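Local coordinates for protein cysteine synthase (Fusobacterium nucleatum subsp. nucleatum strain ATCC 25586, PDB 5XEO) that probably makes L-cysteine and acetate from O-acetyl-L-serine and hydrogen sulfide, using pyridoxal 5'-phosphate as cofactor, at residues A[41-46]-A[297-302]; A[220-225]-A[267-272]. All coordinates share one frame; numbering follows the deposited sequence.

Contact 1: residues A[41-46]-A[297-302]; sequences PGRSTK and TDSGEK. With PLP (pyridoxal-5'-phosphate), chain C.
Thr-45 N donates to Thr-297 O over 2.9 Å, the carbonyl pointing almost straight at the donor (165° at the oxygen), and one step outward Ser-299 N returns a longer bond of 3.2 Å to Arg-43 O. The two bonds bracket Ser-44 and Asp-298 in a single beta bridge, and Thr-297 O also receives a CA-H...O contact from Ser-44. A second link runs through water: a molecule donates to Gly-42 O and accepts from Lys-302 NZ. That ammonium also forms a salt bridge with Asp-298 OD2 at 3.0 Å, coming from above the carboxylate plane; OD2 is further bonded to Tyr-303 and Asn-76, so several donors fix the carboxylate and probably stabilise its negative charge.

Such a junction shows how a fold-type II pyridoxal-phosphate enzyme builds its cofactor site from loops that follow neighbouring parallel strands, here 31-36 and 291-296. Ser-44 OG accepts from Lys-46 N at 3.0 Å, a capping bond ahead of the turn that leads into the helix. Lys-46 itself bends at chi2 (-60°) and again at chi4 (52°), bringing NZ to 1.3 Å from C4A of the cofactor, the covalent aldimine linkage.

Packing completes the join. Thr-45 and Thr-297 meet methyl to methyl, CG2 to CG2 at 3.6 Å, their side chains crossing at a slant, while Thr-297 CG2 also lies 3.4 Å from N1 of the pyridine ring. Asp-298 CB rests on Arg-43 O and Ser-44 CB, and its carboxylate approaches the cofactor methyl C2A. Farther out, Ser-299 OG faces Arg-43 CB and donates to Glu-301 OE1 at 2.6 Å. Arg-43 NE turns instead to Glu-301 OE2 of the second subunit, in a salt bridge across the dimer interface.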
ATOM      1  N   PRO A  41      -3.432   0.982  -5.953  1.00 16.61           N
ATOM      2  CA  PRO A  41      -1.978   0.828  -6.159  1.00 16.46           C
ATOM      3  C   PRO A  41      -1.204   2.131  -5.994  1.00 16.75           C
ATOM      4  O   PRO A  41      -0.056   2.090  -5.626  1.00 17.30           O
ATOM      5  CB  PRO A  41      -1.869   0.289  -7.609  1.00 16.77           C
ATOM      6  CG  PRO A  41      -3.184   0.694  -8.246  1.00 16.92           C
ATOM      7  CD  PRO A  41      -4.202   0.654  -7.161  1.00 16.32           C
ATOM      8  N   GLY A  42      -1.822   3.289  -6.227  1.00 15.17           N
ATOM      9  CA  GLY A  42      -1.181   4.561  -5.900  1.00 16.30           C
ATOM     10  C   GLY A  42      -1.476   5.021  -4.479  1.00 16.95           C
ATOM     11  O   GLY A  42      -1.119   6.148  -4.107  1.00 17.54           O
ATOM     12  N   ARG A  43      -2.171   4.174  -3.708  1.00 16.20           N
ATOM     13  CA  ARG A  43      -2.420   4.385  -2.262  1.00 17.37           C
ATOM     14  C   ARG A  43      -3.449   5.459  -1.899  1.00 16.08           C
ATOM     15  O   ARG A  43      -3.503   5.914  -0.740  1.00 14.46           O
ATOM     16  CB  ARG A  43      -1.114   4.637  -1.472  1.00 20.09           C
ATOM     17  CG  ARG A  43      -0.013   3.596  -1.631  1.00 23.13           C
ATOM     18  CD  ARG A  43      -0.512   2.277  -1.177  1.00 27.18           C
ATOM     19  NE  ARG A  43       0.428   1.167  -1.355  1.00 31.38           N
ATOM     20  CZ  ARG A  43       0.064  -0.093  -1.589  1.00 33.09           C
ATOM     21  NH1 ARG A  43      -1.257  -0.417  -1.750  1.00 35.14           N
ATOM     22  NH2 ARG A  43       0.991  -1.025  -1.711  1.00 34.10           N
ATOM     23  N   SER A  44      -4.263   5.848  -2.864  1.00 14.92           N
ATOM     24  CA  SER A  44      -5.369   6.755  -2.599  1.00 15.95           C
ATOM     25  C   SER A  44      -6.494   6.574  -3.583  1.00 16.11           C
ATOM     26  O   SER A  44      -6.323   5.957  -4.635  1.00 14.75           O
ATOM     27  CB  SER A  44      -4.894   8.226  -2.605  1.00 16.24           C
ATOM     28  OG  SER A  44      -4.952   8.827  -3.903  1.00 16.46           O
ATOM     29  N   THR A  45      -7.644   7.168  -3.235  1.00 16.81           N
ATOM     30  CA  THR A  45      -8.800   7.163  -4.087  1.00 16.30           C
ATOM     31  C   THR A  45      -8.541   7.926  -5.396  1.00 16.46           C
ATOM     32  O   THR A  45      -9.242   7.715  -6.370  1.00 16.92           O
ATOM     33  CB  THR A  45     -10.043   7.763  -3.369  1.00 16.14           C
ATOM     34  OG1 THR A  45     -11.196   7.142  -3.869  1.00 15.57           O
ATOM     35  CG2 THR A  45     -10.182   9.291  -3.546  1.00 16.39           C
ATOM     36  N   LYS A  46      -7.562   8.818  -5.395  1.00 15.85           N
ATOM     37  CA  LYS A  46      -7.290   9.636  -6.558  1.00 17.40           C
ATOM     38  C   LYS A  46      -6.837   8.823  -7.775  1.00 16.92           C
ATOM     39  O   LYS A  46      -6.983   9.307  -8.902  1.00 16.68           O
ATOM     40  CB  LYS A  46      -6.285  10.730  -6.279  1.00 17.22           C
ATOM     41  CG  LYS A  46      -6.603  11.643  -5.112  1.00 19.22           C
ATOM     42  CD  LYS A  46      -7.938  12.389  -5.306  1.00 19.55           C
ATOM     43  CE  LYS A  46      -8.408  13.040  -4.039  1.00 21.27           C
ATOM     44  NZ  LYS A  46      -7.431  13.901  -3.342  1.00 19.53           N
ATOM     45  N   THR A 297      -9.594   7.856   2.485  1.00 16.48           N
ATOM     46  CA  THR A 297      -9.133   8.332   1.193  1.00 17.76           C
ATOM     47  C   THR A 297      -7.722   7.876   0.825  1.00 17.00           C
ATOM     48  O   THR A 297      -7.501   7.578  -0.335  1.00 16.27           O
ATOM     49  CB  THR A 297      -9.320   9.857   1.042  1.00 19.13           C
ATOM     50  OG1 THR A 297     -10.728  10.136   1.205  1.00 21.41           O
ATOM     51  CG2 THR A 297      -8.875  10.346  -0.332  1.00 20.38           C
ATOM     52  N   ASP A 298      -6.796   7.786   1.782  1.00 15.94           N
ATOM     53  CA  ASP A 298      -5.472   7.241   1.474  1.00 16.73           C
ATOM     54  C   ASP A 298      -4.915   6.509   2.669  1.00 17.16           C
ATOM     55  O   ASP A 298      -5.484   6.560   3.754  1.00 15.00           O
ATOM     56  CB  ASP A 298      -4.501   8.317   0.932  1.00 16.73           C
ATOM     57  CG  ASP A 298      -4.003   9.299   1.958  1.00 17.11           C
ATOM     58  OD1 ASP A 298      -4.623   9.420   3.039  1.00 16.41           O
ATOM     59  OD2 ASP A 298      -3.026  10.015   1.649  1.00 16.67           O
ATOM     60  N   SER A 299      -3.796   5.841   2.457  1.00 18.23           N
ATOM     61  CA  SER A 299      -3.173   5.095   3.522  1.00 19.96           C
ATOM     62  C   SER A 299      -2.263   6.070   4.217  1.00 20.20           C
ATOM     63  O   SER A 299      -1.978   7.134   3.691  1.00 20.85           O
ATOM     64  CB  SER A 299      -2.414   3.879   2.986  1.00 20.06           C
ATOM     65  OG  SER A 299      -1.379   4.296   2.161  1.00 20.38           O
ATOM     66  N   GLY A 300      -1.833   5.698   5.413  1.00 20.29           N
ATOM     67  CA  GLY A 300      -1.151   6.609   6.312  1.00 20.61           C
ATOM     68  C   GLY A 300       0.350   6.680   6.203  1.00 21.96           C
ATOM     69  O   GLY A 300       0.958   7.551   6.833  1.00 19.68           O
ATOM     70  N   GLU A 301       0.967   5.795   5.413  1.00 22.24           N
ATOM     71  CA  GLU A 301       2.441   5.661   5.424  1.00 25.79           C
ATOM     72  C   GLU A 301       3.145   6.985   5.151  1.00 26.20           C
ATOM     73  O   GLU A 301       4.090   7.339   5.841  1.00 24.00           O
ATOM     74  CB  GLU A 301       2.950   4.658   4.379  1.00 30.58           C
ATOM     75  CG  GLU A 301       2.509   3.231   4.575  1.00 37.61           C
ATOM     76  CD  GLU A 301       1.184   2.892   3.917  1.00 44.38           C
ATOM     77  OE1 GLU A 301       0.931   3.344   2.775  1.00 49.03           O
ATOM     78  OE2 GLU A 301       0.404   2.132   4.557  1.00 53.49           O
ATOM     79  N   LYS A 302       2.665   7.710   4.143  1.00 24.44           N
ATOM     80  CA  LYS A 302       3.314   8.944   3.702  1.00 25.16           C
ATOM     81  C   LYS A 302       3.332  10.065   4.777  1.00 24.30           C
ATOM     82  O   LYS A 302       4.088  10.987   4.622  1.00 27.31           O
ATOM     83  CB  LYS A 302       2.677   9.465   2.385  1.00 23.83           C
ATOM     84  CG  LYS A 302       1.273  10.062   2.548  1.00 24.83           C
ATOM     85  CD  LYS A 302       0.651  10.647   1.265  1.00 24.77           C
ATOM     86  CE  LYS A 302       0.406   9.619   0.163  1.00 24.39           C
ATOM     87  NZ  LYS A 302      -0.628   8.605   0.562  1.00 24.91           N
TER
HETATM   88  N1  PLP C 401      -8.075  12.933   1.665  1.00 14.83           N
HETATM   89  C2  PLP C 401      -6.938  12.809   0.899  1.00 16.01           C
HETATM   90  C2A PLP C 401      -5.728  12.105   1.469  1.00 15.08           C
HETATM   91  C3  PLP C 401      -6.965  13.250  -0.438  1.00 16.40           C
HETATM   92  O3  PLP C 401      -5.877  13.094  -1.212  1.00 16.50           O
HETATM   93  C4  PLP C 401      -8.085  13.905  -0.964  1.00 17.53           C
HETATM   94  C4A PLP C 401      -8.123  14.482  -2.372  1.00 19.08           C
HETATM   95  C5  PLP C 401      -9.219  14.064  -0.148  1.00 17.10           C
HETATM   96  C6  PLP C 401      -9.192  13.570   1.163  1.00 15.85           C
HETATM   97  C5A PLP C 401     -10.463  14.749  -0.654  1.00 17.65           C
HETATM   98  O4P PLP C 401     -11.182  14.032  -1.692  1.00 17.90           O
HETATM   99  P   PLP C 401     -11.968  14.792  -2.858  1.00 18.11           P
HETATM  100  O1P PLP C 401     -12.607  13.661  -3.552  1.00 16.28           O
HETATM  101  O2P PLP C 401     -10.977  15.666  -3.531  1.00 15.71           O
HETATM  102  O3P PLP C 401     -13.028  15.652  -2.166  1.00 16.79           O
HETATM  103  O   HOH W   1      -1.087   8.146  -2.183  1.00 21.13           O

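Contact 2: residues A[220-225]-A[267-272]. With PLP (pyridoxal-5'-phosphate), chain C.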
ATOM      1  N   HIS A 220      -5.060  24.604   8.225  1.00 23.44           N
ATOM      2  CA  HIS A 220      -5.349  23.328   8.849  1.00 21.82           C
ATOM      3  C   HIS A 220      -4.241  22.344   8.457  1.00 23.19           C
ATOM      4  O   HIS A 220      -3.379  22.639   7.611  1.00 24.58           O
ATOM      5  CB  HIS A 220      -6.728  22.827   8.426  1.00 19.80           C
ATOM      6  CG  HIS A 220      -6.798  22.445   6.987  1.00 20.10           C
ATOM      7  ND1 HIS A 220      -6.573  21.155   6.552  1.00 19.02           N
ATOM      8  CD2 HIS A 220      -7.016  23.193   5.879  1.00 18.77           C
ATOM      9  CE1 HIS A 220      -6.651  21.127   5.234  1.00 20.81           C
ATOM     10  NE2 HIS A 220      -6.919  22.349   4.800  1.00 20.59           N
ATOM     11  N   LYS A 221      -4.292  21.166   9.058  1.00 23.84           N
ATOM     12  CA  LYS A 221      -3.298  20.128   8.835  1.00 24.05           C
ATOM     13  C   LYS A 221      -3.906  18.816   8.311  1.00 23.05           C
ATOM     14  O   LYS A 221      -3.217  17.797   8.255  1.00 23.38           O
ATOM     15  CB  LYS A 221      -2.539  19.874  10.128  1.00 25.82           C
ATOM     16  CG  LYS A 221      -1.743  21.081  10.603  1.00 28.13           C
ATOM     17  CD  LYS A 221      -0.987  20.723  11.861  1.00 31.94           C
ATOM     18  CE  LYS A 221      -0.388  21.956  12.495  1.00 36.18           C
ATOM     19  NZ  LYS A 221       0.167  21.644  13.827  1.00 39.27           N
ATOM     20  N   ILE A 222      -5.159  18.843   7.888  1.00 22.40           N
ATOM     21  CA  ILE A 222      -5.808  17.643   7.388  1.00 22.14           C
ATOM     22  C   ILE A 222      -5.478  17.525   5.898  1.00 22.35           C
ATOM     23  O   ILE A 222      -6.270  17.924   5.026  1.00 23.35           O
ATOM     24  CB  ILE A 222      -7.310  17.637   7.678  1.00 21.72           C
ATOM     25  CG1 ILE A 222      -7.577  18.033   9.143  1.00 21.49           C
ATOM     26  CG2 ILE A 222      -7.896  16.268   7.379  1.00 21.82           C
ATOM     27  CD1 ILE A 222      -9.049  18.056   9.529  1.00 22.44           C
ATOM     28  N   GLN A 223      -4.292  16.992   5.602  1.00 22.31           N
ATOM     29  CA  GLN A 223      -3.792  16.934   4.210  1.00 23.02           C
ATOM     30  C   GLN A 223      -4.789  16.269   3.245  1.00 20.92           C
ATOM     31  O   GLN A 223      -5.360  15.203   3.542  1.00 20.84           O
ATOM     32  CB  GLN A 223      -2.425  16.263   4.136  1.00 27.07           C
ATOM     33  CG  GLN A 223      -1.326  17.151   4.709  1.00 30.84           C
ATOM     34  CD  GLN A 223       0.066  16.551   4.638  1.00 35.09           C
ATOM     35  OE1 GLN A 223       0.498  16.083   3.581  1.00 40.87           O
ATOM     36  NE2 GLN A 223       0.793  16.592   5.758  1.00 34.85           N
ATOM     37  N   GLY A 224      -5.028  16.940   2.121  1.00 19.96           N
ATOM     38  CA  GLY A 224      -5.979  16.492   1.103  1.00 20.73           C
ATOM     39  C   GLY A 224      -7.372  17.085   1.260  1.00 20.24           C
ATOM     40  O   GLY A 224      -8.162  17.114   0.303  1.00 19.25           O
ATOM     41  N   MET A 225      -7.720  17.529   2.464  1.00 20.23           N
ATOM     42  CA  MET A 225      -9.022  18.138   2.655  1.00 21.48           C
ATOM     43  C   MET A 225      -8.870  19.665   2.638  1.00 21.21           C
ATOM     44  O   MET A 225      -7.774  20.175   2.604  1.00 19.97           O
ATOM     45  CB  MET A 225      -9.668  17.632   3.946  1.00 22.75           C
ATOM     46  CG  MET A 225     -10.322  16.256   3.830  1.00 23.38           C
ATOM     47  SD  MET A 225     -10.925  15.538   5.390  1.00 26.01           S
ATOM     48  CE  MET A 225     -11.798  16.970   6.050  1.00 25.12           C
ATOM     49  N   GLY A 267      -4.565   4.663   8.071  1.00 18.75           N
ATOM     50  CA  GLY A 267      -5.107   5.640   7.136  1.00 16.94           C
ATOM     51  C   GLY A 267      -4.418   6.967   7.305  1.00 16.59           C
ATOM     52  O   GLY A 267      -3.676   7.194   8.260  1.00 14.94           O
ATOM     53  N   GLY A 268      -4.633   7.842   6.330  1.00 15.86           N
ATOM     54  CA  GLY A 268      -4.080   9.166   6.363  1.00 16.52           C
ATOM     55  C   GLY A 268      -4.793  10.038   7.384  1.00 16.76           C
ATOM     56  O   GLY A 268      -5.699   9.596   8.101  1.00 15.28           O
ATOM     57  N   ILE A 269      -4.395  11.298   7.384  1.00 18.35           N
ATOM     58  CA  ILE A 269      -4.943  12.287   8.310  1.00 18.78           C
ATOM     59  C   ILE A 269      -6.402  12.518   8.002  1.00 17.51           C
ATOM     60  O   ILE A 269      -7.199  12.676   8.931  1.00 18.93           O
ATOM     61  CB  ILE A 269      -4.163  13.615   8.256  1.00 20.45           C
ATOM     62  CG1 ILE A 269      -2.676  13.374   8.529  1.00 22.02           C
ATOM     63  CG2 ILE A 269      -4.689  14.582   9.311  1.00 20.26           C
ATOM     64  CD1 ILE A 269      -1.799  14.548   8.129  1.00 23.88           C
ATOM     65  N   SER A 270      -6.774  12.527   6.721  1.00 15.92           N
ATOM     66  CA  SER A 270      -8.173  12.743   6.356  1.00 16.24           C
ATOM     67  C   SER A 270      -9.047  11.584   6.776  1.00 16.33           C
ATOM     68  O   SER A 270     -10.242  11.772   6.986  1.00 16.53           O
ATOM     69  CB  SER A 270      -8.357  13.071   4.840  1.00 17.19           C
ATOM     70  OG  SER A 270      -8.221  11.929   4.002  1.00 15.83           O
ATOM     71  N   THR A 271      -8.479  10.372   6.858  1.00 15.31           N
ATOM     72  CA  THR A 271      -9.228   9.206   7.321  1.00 15.59           C
ATOM     73  C   THR A 271      -9.530   9.380   8.821  1.00 15.50           C
ATOM     74  O   THR A 271     -10.626   9.104   9.281  1.00 15.20           O
ATOM     75  CB  THR A 271      -8.433   7.906   7.058  1.00 16.26           C
ATOM     76  OG1 THR A 271      -8.309   7.703   5.636  1.00 17.33           O
ATOM     77  CG2 THR A 271      -9.101   6.741   7.693  1.00 16.98           C
ATOM     78  N   GLY A 272      -8.541   9.859   9.556  1.00 16.49           N
ATOM     79  CA  GLY A 272      -8.746  10.224  10.968  1.00 18.54           C
ATOM     80  C   GLY A 272      -9.836  11.265  11.142  1.00 17.48           C
ATOM     81  O   GLY A 272     -10.711  11.074  11.940  1.00 19.00           O
TER
HETATM   82  N1  PLP C 401      -8.075  12.933   1.665  1.00 14.83           N
HETATM   83  C2  PLP C 401      -6.938  12.809   0.899  1.00 16.01           C
HETATM   84  C2A PLP C 401      -5.728  12.105   1.469  1.00 15.08           C
HETATM   85  C3  PLP C 401      -6.965  13.250  -0.438  1.00 16.40           C
HETATM   86  O3  PLP C 401      -5.877  13.094  -1.212  1.00 16.50           O
HETATM   87  C4  PLP C 401      -8.085  13.905  -0.964  1.00 17.53           C
HETATM   88  C4A PLP C 401      -8.123  14.482  -2.372  1.00 19.08           C
HETATM   89  C5  PLP C 401      -9.219  14.064  -0.148  1.00 17.10           C
HETATM   90  C6  PLP C 401      -9.192  13.570   1.163  1.00 15.85           C
HETATM   91  C5A PLP C 401     -10.463  14.749  -0.654  1.00 17.65           C
HETATM   92  O4P PLP C 401     -11.182  14.032  -1.692  1.00 17.90           O
HETATM   93  P   PLP C 401     -11.968  14.792  -2.858  1.00 18.11           P
HETATM   94  O1P PLP C 401     -12.607  13.661  -3.552  1.00 16.28           O
HETATM   95  O2P PLP C 401     -10.977  15.666  -3.531  1.00 15.71           O
HETATM   96  O3P PLP C 401     -13.028  15.652  -2.166  1.00 16.79           O
HETATM   97  O   HOH W   2      -4.664  12.763   4.731  1.00 15.01           O
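Ser-270, in the first turn of helix 269-283, meets the loop 220-225 beside the pyridine end of the cofactor, where, as in many fold-type II enzymes, a serine hydroxyl addresses the ring nitrogen. Its CB packs against Met-225 SD at 3.6 Å and lies 3.2 Å from N1 of the cofactor. With chi1 at 75°, the hydroxyl sits between the backbone N and the carbonyl carbon and is carried to that ring nitrogen. Ser-270 OG donates to N1 of the cofactor PLP over a short 2.5 Å. Because the hydroxyl is the donor, N1 serves as acceptor, which is consistent with an unprotonated pyridine.

On the loop side, residues Ile-222 to Met-225 form a type II turn. Gly-224, third residue of the turn, has a positive phi (94°) and brings its backbone against the cofactor ring, Gly-224 O to PLP C5 at 3.3 Å. Ile-222 CG2 touches Ser-270 CA at 3.7 Å, and Ile-269 lies along the loop backbone, CG2 near Ile-222 CA and CD1 against the carbonyl O of Lys-221. No direct hydrogen bond joins the segments; one water instead donates to Gln-223 O at 2.8 Å and accepts from Ser-270 N at 2.9 Å.

Overall arrangement
Both contacts are buried and share the cofactor, but they hold it differently: contact 1 binds it covalently through its lysine and packs Thr-297 on the ring, whereas contact 2 supplies the hydrogen bond to the ring nitrogen. Contact 2 is nested within the chain loop that contact 1 closes. Their chemistry differs accordingly. Contact 1 joins two loops by direct backbone bonds and charged groups and extends to the subunit interface; contact 2 sets a loop against a helix start through apolar side chains and one water, with exposed Lys-221 at its margin. The two are tied directly, Gly-268 N probably donating to Asp-298 O, while Thr-297 CB packs against Ser-270 OG.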